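Local structure of phosphoacetylglucosamine mutase (Aspergillus lentulus, 5O9X) at residues Phe161-Gln166 and Gly222-Glu227; Glu193-Ala198 and Val425-Ser430. The protein interconverts the 6-phosphate and 1-phosphate of N-acetylglucosamine as a phosphohexose mutase, probably by way of a bisphosphorylated sugar intermediate. The protein carries 1 engineered substitution. One frame throughout, in Å; residues are numbered along the deposited sequence.

Interaction 1: residues Phe161-Gln166 and Gly222-Glu227. Unlike the reference sequence in segment 161-166: F161 (reference Tyr).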
ATOM      1  N   PHE A 161      14.825 -11.650  -0.219  1.00 15.84           N
ATOM      2  CA  PHE A 161      14.214 -10.590   0.552  1.00 15.88           C
ATOM      3  C   PHE A 161      14.077  -9.325  -0.306  1.00 16.05           C
ATOM      4  O   PHE A 161      15.103  -8.775  -0.825  1.00 17.27           O
ATOM      5  CB  PHE A 161      15.106 -10.260   1.782  1.00 16.84           C
ATOM      6  CG  PHE A 161      15.180 -11.400   2.765  1.00 16.93           C
ATOM      7  CD1 PHE A 161      14.176 -11.591   3.724  1.00 15.62           C
ATOM      8  CD2 PHE A 161      16.224 -12.318   2.686  1.00 17.81           C
ATOM      9  CE1 PHE A 161      14.240 -12.686   4.652  1.00 16.45           C
ATOM     10  CE2 PHE A 161      16.281 -13.418   3.585  1.00 18.49           C
ATOM     11  CZ  PHE A 161      15.330 -13.573   4.595  1.00 17.66           C
ATOM     12  N   MET A 162      12.858  -8.807  -0.382  1.00 15.32           N
ATOM     13  CA  MET A 162      12.612  -7.543  -1.076  1.00 16.06           C
ATOM     14  C   MET A 162      11.439  -6.856  -0.397  1.00 15.84           C
ATOM     15  O   MET A 162      10.639  -7.490   0.311  1.00 15.64           O
ATOM     16  CB  MET A 162      12.241  -7.811  -2.572  1.00 17.10           C
ATOM     17  CG  MET A 162      13.399  -8.425  -3.405  1.00 22.17           C
ATOM     18  SD  MET A 162      13.362  -7.985  -5.169  1.00 26.81           S
ATOM     19  CE  MET A 162      11.792  -8.520  -5.509  1.00 17.83           C
ATOM     20  N   THR A 163      11.304  -5.554  -0.650  1.00 15.12           N
ATOM     21  CA  THR A 163      10.138  -4.791  -0.140  1.00 12.73           C
ATOM     22  C   THR A 163       9.019  -5.171  -1.100  1.00 15.03           C
ATOM     23  O   THR A 163       9.292  -5.714  -2.201  1.00 14.61           O
ATOM     24  CB  THR A 163      10.395  -3.240  -0.245  1.00 15.46           C
ATOM     25  OG1 THR A 163      10.477  -2.838  -1.594  1.00 15.13           O
ATOM     26  CG2 THR A 163      11.702  -2.814   0.461  1.00 13.75           C
ATOM     27  N   THR A 164       7.771  -5.000  -0.663  1.00 14.96           N
ATOM     28  CA  THR A 164       6.641  -5.232  -1.553  1.00 15.70           C
ATOM     29  C   THR A 164       6.766  -4.475  -2.874  1.00 15.50           C
ATOM     30  O   THR A 164       6.564  -5.063  -3.921  1.00 17.69           O
ATOM     31  CB  THR A 164       5.347  -4.983  -0.769  1.00 16.75           C
ATOM     32  OG1 THR A 164       5.237  -6.039   0.212  1.00 16.88           O
ATOM     33  CG2 THR A 164       4.080  -5.039  -1.684  1.00 19.42           C
ATOM     34  N   PRO A 165       7.028  -3.162  -2.835  1.00 15.70           N
ATOM     35  CA  PRO A 165       7.090  -2.446  -4.111  1.00 17.74           C
ATOM     36  C   PRO A 165       8.246  -2.922  -5.008  1.00 17.89           C
ATOM     37  O   PRO A 165       8.093  -2.895  -6.228  1.00 18.18           O
ATOM     38  CB  PRO A 165       7.397  -0.987  -3.684  1.00 17.93           C
ATOM     39  CG  PRO A 165       6.911  -0.877  -2.290  1.00 18.89           C
ATOM     40  CD  PRO A 165       7.007  -2.247  -1.667  1.00 15.56           C
ATOM     41  N   GLN A 166       9.376  -3.369  -4.422  1.00 19.15           N
ATOM     42  CA  GLN A 166      10.450  -4.020  -5.281  1.00 16.47           C
ATOM     43  C   GLN A 166       9.914  -5.200  -6.070  1.00 18.76           C
ATOM     44  O   GLN A 166      10.221  -5.316  -7.288  1.00 19.04           O
ATOM     45  CB  GLN A 166      11.665  -4.446  -4.489  1.00 16.48           C
ATOM     46  CG  GLN A 166      12.508  -3.238  -4.133  1.00 15.68           C
ATOM     47  CD  GLN A 166      13.693  -3.641  -3.250  1.00 18.19           C
ATOM     48  OE1 GLN A 166      13.633  -4.634  -2.449  1.00 15.69           O
ATOM     49  NE2 GLN A 166      14.784  -2.894  -3.394  1.00 17.85           N
ATOM     50  N   GLY A 222      14.672  -1.120   5.858  1.00 15.28           N
ATOM     51  CA  GLY A 222      15.941  -0.543   6.457  1.00 13.94           C
ATOM     52  C   GLY A 222      17.186  -0.855   5.619  1.00 15.59           C
ATOM     53  O   GLY A 222      17.849   0.092   5.067  1.00 17.74           O
ATOM     54  N   PRO A 223      17.454  -2.147   5.387  1.00 15.91           N
ATOM     55  CA  PRO A 223      18.616  -2.536   4.550  1.00 16.45           C
ATOM     56  C   PRO A 223      18.478  -2.031   3.107  1.00 17.09           C
ATOM     57  O   PRO A 223      19.452  -1.656   2.481  1.00 15.84           O
ATOM     58  CB  PRO A 223      18.583  -4.106   4.575  1.00 17.72           C
ATOM     59  CG  PRO A 223      17.884  -4.394   5.916  1.00 19.30           C
ATOM     60  CD  PRO A 223      16.930  -3.261   6.232  1.00 15.61           C
ATOM     61  N   LYS A 224      17.254  -2.065   2.541  1.00 17.52           N
ATOM     62  CA  LYS A 224      17.065  -1.685   1.144  1.00 17.34           C
ATOM     63  C   LYS A 224      17.210  -0.180   1.018  1.00 18.09           C
ATOM     64  O   LYS A 224      17.757   0.296  -0.009  1.00 15.94           O
ATOM     65  CB  LYS A 224      15.695  -2.069   0.574  1.00 15.75           C
ATOM     66  CG  LYS A 224      15.390  -3.541   0.720  1.00 19.94           C
ATOM     67  CD  LYS A 224      16.494  -4.461   0.162  1.00 20.58           C
ATOM     68  CE  LYS A 224      16.018  -5.938   0.164  1.00 22.37           C
ATOM     69  NZ  LYS A 224      17.099  -6.807  -0.291  1.00 22.17           N
ATOM     70  N   LEU A 225      16.699   0.559   2.008  1.00 16.10           N
ATOM     71  CA  LEU A 225      16.845   2.035   1.869  1.00 16.83           C
ATOM     72  C   LEU A 225      18.353   2.381   1.970  1.00 19.87           C
ATOM     73  O   LEU A 225      18.824   3.265   1.257  1.00 18.50           O
ATOM     74  CB  LEU A 225      16.096   2.774   2.998  1.00 16.73           C
ATOM     75  CG  LEU A 225      16.302   4.304   3.089  1.00 16.95           C
ATOM     76  CD1 LEU A 225      15.824   4.896   1.774  1.00 16.34           C
ATOM     77  CD2 LEU A 225      15.383   4.732   4.221  1.00 17.62           C
ATOM     78  N   ARG A 226      19.094   1.754   2.922  1.00 17.84           N
ATOM     79  CA  ARG A 226      20.559   1.966   3.033  1.00 19.27           C
ATOM     80  C   ARG A 226      21.237   1.662   1.700  1.00 20.29           C
ATOM     81  O   ARG A 226      22.151   2.373   1.324  1.00 19.39           O
ATOM     82  CB  ARG A 226      21.136   1.043   4.132  1.00 20.94           C
ATOM     83  CG  ARG A 226      22.698   1.033   4.263  1.00 25.24           C
ATOM     84  CD  ARG A 226      23.180  -0.096   5.248  1.00 31.62           C
ATOM     85  NE  ARG A 226      22.528   0.354   6.364  1.00 32.41           N
ATOM     86  CZ  ARG A 226      21.605  -0.199   7.125  1.00 25.78           C
ATOM     87  NH1 ARG A 226      21.268  -1.488   7.214  1.00 28.29           N
ATOM     88  NH2 ARG A 226      21.118   0.690   7.937  1.00 21.58           N
ATOM     89  N   GLU A 227      20.815   0.588   1.022  1.00 18.03           N
ATOM     90  CA  GLU A 227      21.357   0.244  -0.291  1.00 18.22           C
ATOM     91  C   GLU A 227      21.043   1.310  -1.374  1.00 20.84           C
ATOM     92  O   GLU A 227      21.937   1.702  -2.125  1.00 19.98           O
ATOM     93  CB  GLU A 227      20.850  -1.138  -0.755  1.00 21.50           C
ATOM     94  CG  GLU A 227      21.588  -1.816  -1.933  1.00 24.32           C
ATOM     95  CD  GLU A 227      23.104  -2.022  -1.775  1.00 24.49           C
ATOM     96  OE1 GLU A 227      23.648  -2.015  -0.624  1.00 26.41           O
ATOM     97  OE2 GLU A 227      23.787  -2.156  -2.840  1.00 27.28           O
TER
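K224 reaches from helix 221-231 to the end of strand 155-161, its stem packed between T163 and Q166 and its tip gripped by a hydrogen bond. Along the stem, CG lies 3.8 Å from T163 CG2, the two side chains running past each other in opposite senses. The Q166 amide bounds the same chain, with OE1 3.8 Å from K224 CE. A single bend at chi2 (-53°), with the rest of the chain extended, carries NZ on to the F161 carbonyl. T163 and Q166 form a capping box at the start of helix 164-176: Q166 N donates to T163 OG1 (3.1 Å), and T163 N to Q166 OE1 (3.1 Å, 164° at the hydrogen). The reciprocal pair fixes both groups that K224 lies against, while Q166 NE2 is held by Y192. Through this strand end and helix start, the first alpha/beta domain of the phosphohexomutase fold meets the second. The looser, solvent side is the F161 side chain, whose CB comes no nearer than 4.5 Å to K224 NZ. Its ring leads away from K224 and makes a cation-pi contact with R132, whereas its backbone O accepts from K224 NZ at 2.9 Å, the donor standing 38° out of the carbonyl plane. A salt bridge to E188 and a hydrogen bond to a glycerol, probably from the crystallisation liquor, also engage NZ.

Interaction 2: residues Glu193-Ala198 and Val425-Ser430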
ATOM      1  N   GLU A 193      18.672   1.986  -9.425  1.00 18.04           N
ATOM      2  CA  GLU A 193      19.157   2.828 -10.541  1.00 22.36           C
ATOM      3  C   GLU A 193      18.028   3.723 -11.076  1.00 21.71           C
ATOM      4  O   GLU A 193      18.219   4.939 -11.355  1.00 19.45           O
ATOM      5  CB  GLU A 193      19.690   1.900 -11.651  1.00 21.55           C
ATOM      6  CG  GLU A 193      21.025   1.344 -11.232  1.00 24.23           C
ATOM      7  CD  GLU A 193      21.625   0.364 -12.243  1.00 29.12           C
ATOM      8  OE1 GLU A 193      20.875  -0.141 -13.112  1.00 30.92           O
ATOM      9  OE2 GLU A 193      22.861   0.133 -12.157  1.00 28.06           O
ATOM     10  N   LYS A 194      16.851   3.130 -11.239  1.00 22.77           N
ATOM     11  CA  LYS A 194      15.695   3.897 -11.760  1.00 21.14           C
ATOM     12  C   LYS A 194      15.257   4.983 -10.798  1.00 21.56           C
ATOM     13  O   LYS A 194      15.043   6.149 -11.215  1.00 19.96           O
ATOM     14  CB  LYS A 194      14.514   2.974 -12.043  1.00 23.97           C
ATOM     15  CG  LYS A 194      13.371   3.651 -12.838  1.00 27.27           C
ATOM     16  CD  LYS A 194      12.173   2.683 -12.812  1.00 30.40           C
ATOM     17  CE  LYS A 194      10.923   3.261 -13.490  1.00 33.82           C
ATOM     18  NZ  LYS A 194      11.179   3.422 -14.929  1.00 32.39           N
ATOM     19  N   LEU A 195      15.080   4.614  -9.522  1.00 19.40           N
ATOM     20  CA  LEU A 195      14.728   5.623  -8.503  1.00 19.11           C
ATOM     21  C   LEU A 195      15.785   6.713  -8.442  1.00 19.62           C
ATOM     22  O   LEU A 195      15.458   7.957  -8.501  1.00 20.84           O
ATOM     23  CB  LEU A 195      14.503   4.977  -7.129  1.00 20.30           C
ATOM     24  CG  LEU A 195      13.078   4.534  -6.806  1.00 24.84           C
ATOM     25  CD1 LEU A 195      12.764   3.321  -7.635  1.00 27.86           C
ATOM     26  CD2 LEU A 195      13.100   4.134  -5.309  1.00 20.30           C
ATOM     27  N   ALA A 196      17.066   6.299  -8.422  1.00 19.91           N
ATOM     28  CA  ALA A 196      18.133   7.327  -8.300  1.00 18.59           C
ATOM     29  C   ALA A 196      18.166   8.286  -9.485  1.00 19.36           C
ATOM     30  O   ALA A 196      18.257   9.536  -9.306  1.00 20.37           O
ATOM     31  CB  ALA A 196      19.474   6.668  -8.104  1.00 18.18           C
ATOM     32  N   ALA A 197      18.043   7.724 -10.698  1.00 20.28           N
ATOM     33  CA  ALA A 197      18.101   8.560 -11.901  1.00 22.29           C
ATOM     34  C   ALA A 197      16.912   9.559 -11.976  1.00 21.42           C
ATOM     35  O   ALA A 197      17.090  10.737 -12.360  1.00 21.06           O
ATOM     36  CB  ALA A 197      18.232   7.705 -13.181  1.00 20.08           C
ATOM     37  N   ALA A 198      15.718   9.067 -11.626  1.00 19.69           N
ATOM     38  CA  ALA A 198      14.492   9.900 -11.630  1.00 19.91           C
ATOM     39  C   ALA A 198      14.601  11.013 -10.570  1.00 19.96           C
ATOM     40  O   ALA A 198      14.337  12.204 -10.865  1.00 20.85           O
ATOM     41  CB  ALA A 198      13.266   9.044 -11.431  1.00 17.28           C
ATOM     42  N   VAL A 425       0.390   0.265  -7.705  1.00 42.55           N
ATOM     43  CA  VAL A 425       0.452   0.139  -6.267  1.00 45.92           C
ATOM     44  C   VAL A 425       1.553   1.149  -5.844  1.00 40.46           C
ATOM     45  O   VAL A 425       2.583   1.297  -6.480  1.00 49.80           O
ATOM     46  CB  VAL A 425       0.711  -1.350  -5.824  1.00 41.16           C
ATOM     47  CG1 VAL A 425       0.900  -1.511  -4.308  1.00 44.59           C
ATOM     48  CG2 VAL A 425      -0.443  -2.229  -6.285  1.00 48.48           C
ATOM     49  N   GLY A 426       1.347   1.806  -4.743  1.00 36.29           N
ATOM     50  CA  GLY A 426       2.336   2.792  -4.347  1.00 31.49           C
ATOM     51  C   GLY A 426       3.626   2.187  -3.895  1.00 35.45           C
ATOM     52  O   GLY A 426       3.715   0.952  -3.678  1.00 37.39           O
ATOM     53  N   ASP A 427       4.639   3.034  -3.772  1.00 23.72           N
ATOM     54  CA  ASP A 427       5.949   2.600  -3.272  1.00 20.25           C
ATOM     55  C   ASP A 427       6.358   3.613  -2.219  1.00 19.62           C
ATOM     56  O   ASP A 427       6.653   4.743  -2.570  1.00 20.96           O
ATOM     57  CB  ASP A 427       6.918   2.525  -4.481  1.00 18.25           C
ATOM     58  CG  ASP A 427       8.364   2.293  -4.065  1.00 19.71           C
ATOM     59  OD1 ASP A 427       8.666   2.407  -2.868  1.00 19.20           O
ATOM     60  OD2 ASP A 427       9.223   2.005  -4.915  1.00 22.41           O
ATOM     61  N   ALA A 428       6.386   3.233  -0.939  1.00 19.11           N
ATOM     62  CA  ALA A 428       6.737   4.142   0.142  1.00 20.58           C
ATOM     63  C   ALA A 428       8.079   4.891   0.014  1.00 20.63           C
ATOM     64  O   ALA A 428       8.173   6.098   0.316  1.00 19.57           O
ATOM     65  CB  ALA A 428       6.645   3.476   1.495  1.00 20.54           C
ATOM     66  N   ILE A 429       9.122   4.197  -0.438  1.00 17.51           N
ATOM     67  CA  ILE A 429      10.401   4.867  -0.508  1.00 16.99           C
ATOM     68  C   ILE A 429      10.427   5.854  -1.671  1.00 17.91           C
ATOM     69  O   ILE A 429      11.039   6.914  -1.532  1.00 18.68           O
ATOM     70  CB  ILE A 429      11.519   3.816  -0.638  1.00 17.06           C
ATOM     71  CG1 ILE A 429      11.634   3.067   0.728  1.00 18.11           C
ATOM     72  CG2 ILE A 429      12.817   4.453  -1.216  1.00 15.06           C
ATOM     73  CD1 ILE A 429      12.622   1.904   0.792  1.00 16.08           C
ATOM     74  N   SER A 430       9.793   5.507  -2.820  1.00 16.97           N
ATOM     75  CA  SER A 430       9.666   6.463  -3.947  1.00 19.72           C
ATOM     76  C   SER A 430       8.799   7.684  -3.513  1.00 18.44           C
ATOM     77  O   SER A 430       9.131   8.826  -3.818  1.00 15.01           O
ATOM     78  CB  SER A 430       9.035   5.653  -5.128  1.00 27.71           C
ATOM     79  OG  SER A 430       8.315   6.474  -6.003  1.00 39.07           O
TER
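L195 supplies the whole share of 193-198 in the contact with the start of helix 428-442; Y191, a turn earlier on the same helix 188-202, adds a polar bond to D427. Ahead of L195 in sequence, E193 and K194 turn to other partners: E193 OE2 bonds to Q189, and K194 NZ to the backbone O of Y183. L195 then points toward 425-430, and one branch, CD2, makes all three of the contacts. CD2 approaches I429 CG2 at 4.1 Å, an apolar pairing in which the two side chains cross at about a right angle. CG2, anti to the backbone N of I429, is the methyl that meets L195, while the end of the side chain leads away. CD2 also lies 4.3 Å from S430 CB and 4.4 Å from D427 OD2, both loose van der Waals contacts. The hydroxyl of S430 is engaged by L420 O, and D427 OD2 by Y191 and N422. Further along, A196 and A198 pack on other parts of the fold, A196 on Y231 and L232, A198 on D419 and L420. The surface buried between the segments, 105 Å², is accordingly small. D427 OD1 faces the helix start, accepting weak bonds from I429 N (3.1 Å, 128° at the hydrogen) and S430 N (3.3 Å, 173°). This is an aspartate N-cap, set where a domain II helix of the phosphohexomutase fold meets a helix of domain III.

How the interactions relate
From the N terminus, the chain passes through the first mixed sheet to 161-166, then to 193-198 on the next helix, 188-202. At 222-227 interaction 1 closes a loop with 55 residues between its segments. Interaction 2 closes only at 425-430, after 226 intervening residues that include most of domain III. The segments alternate, so the two loops cross. Interaction 1 joins the first domain to the second, and interaction 2 the second to the third. Their centres lie 11 Å apart, and L225 CB is 4.2 Å from I429 CD1. P165 CB, 3.4 Å from D427 CG, links the first and third domains directly, so all three meet here at a strand end, helix starts and helices.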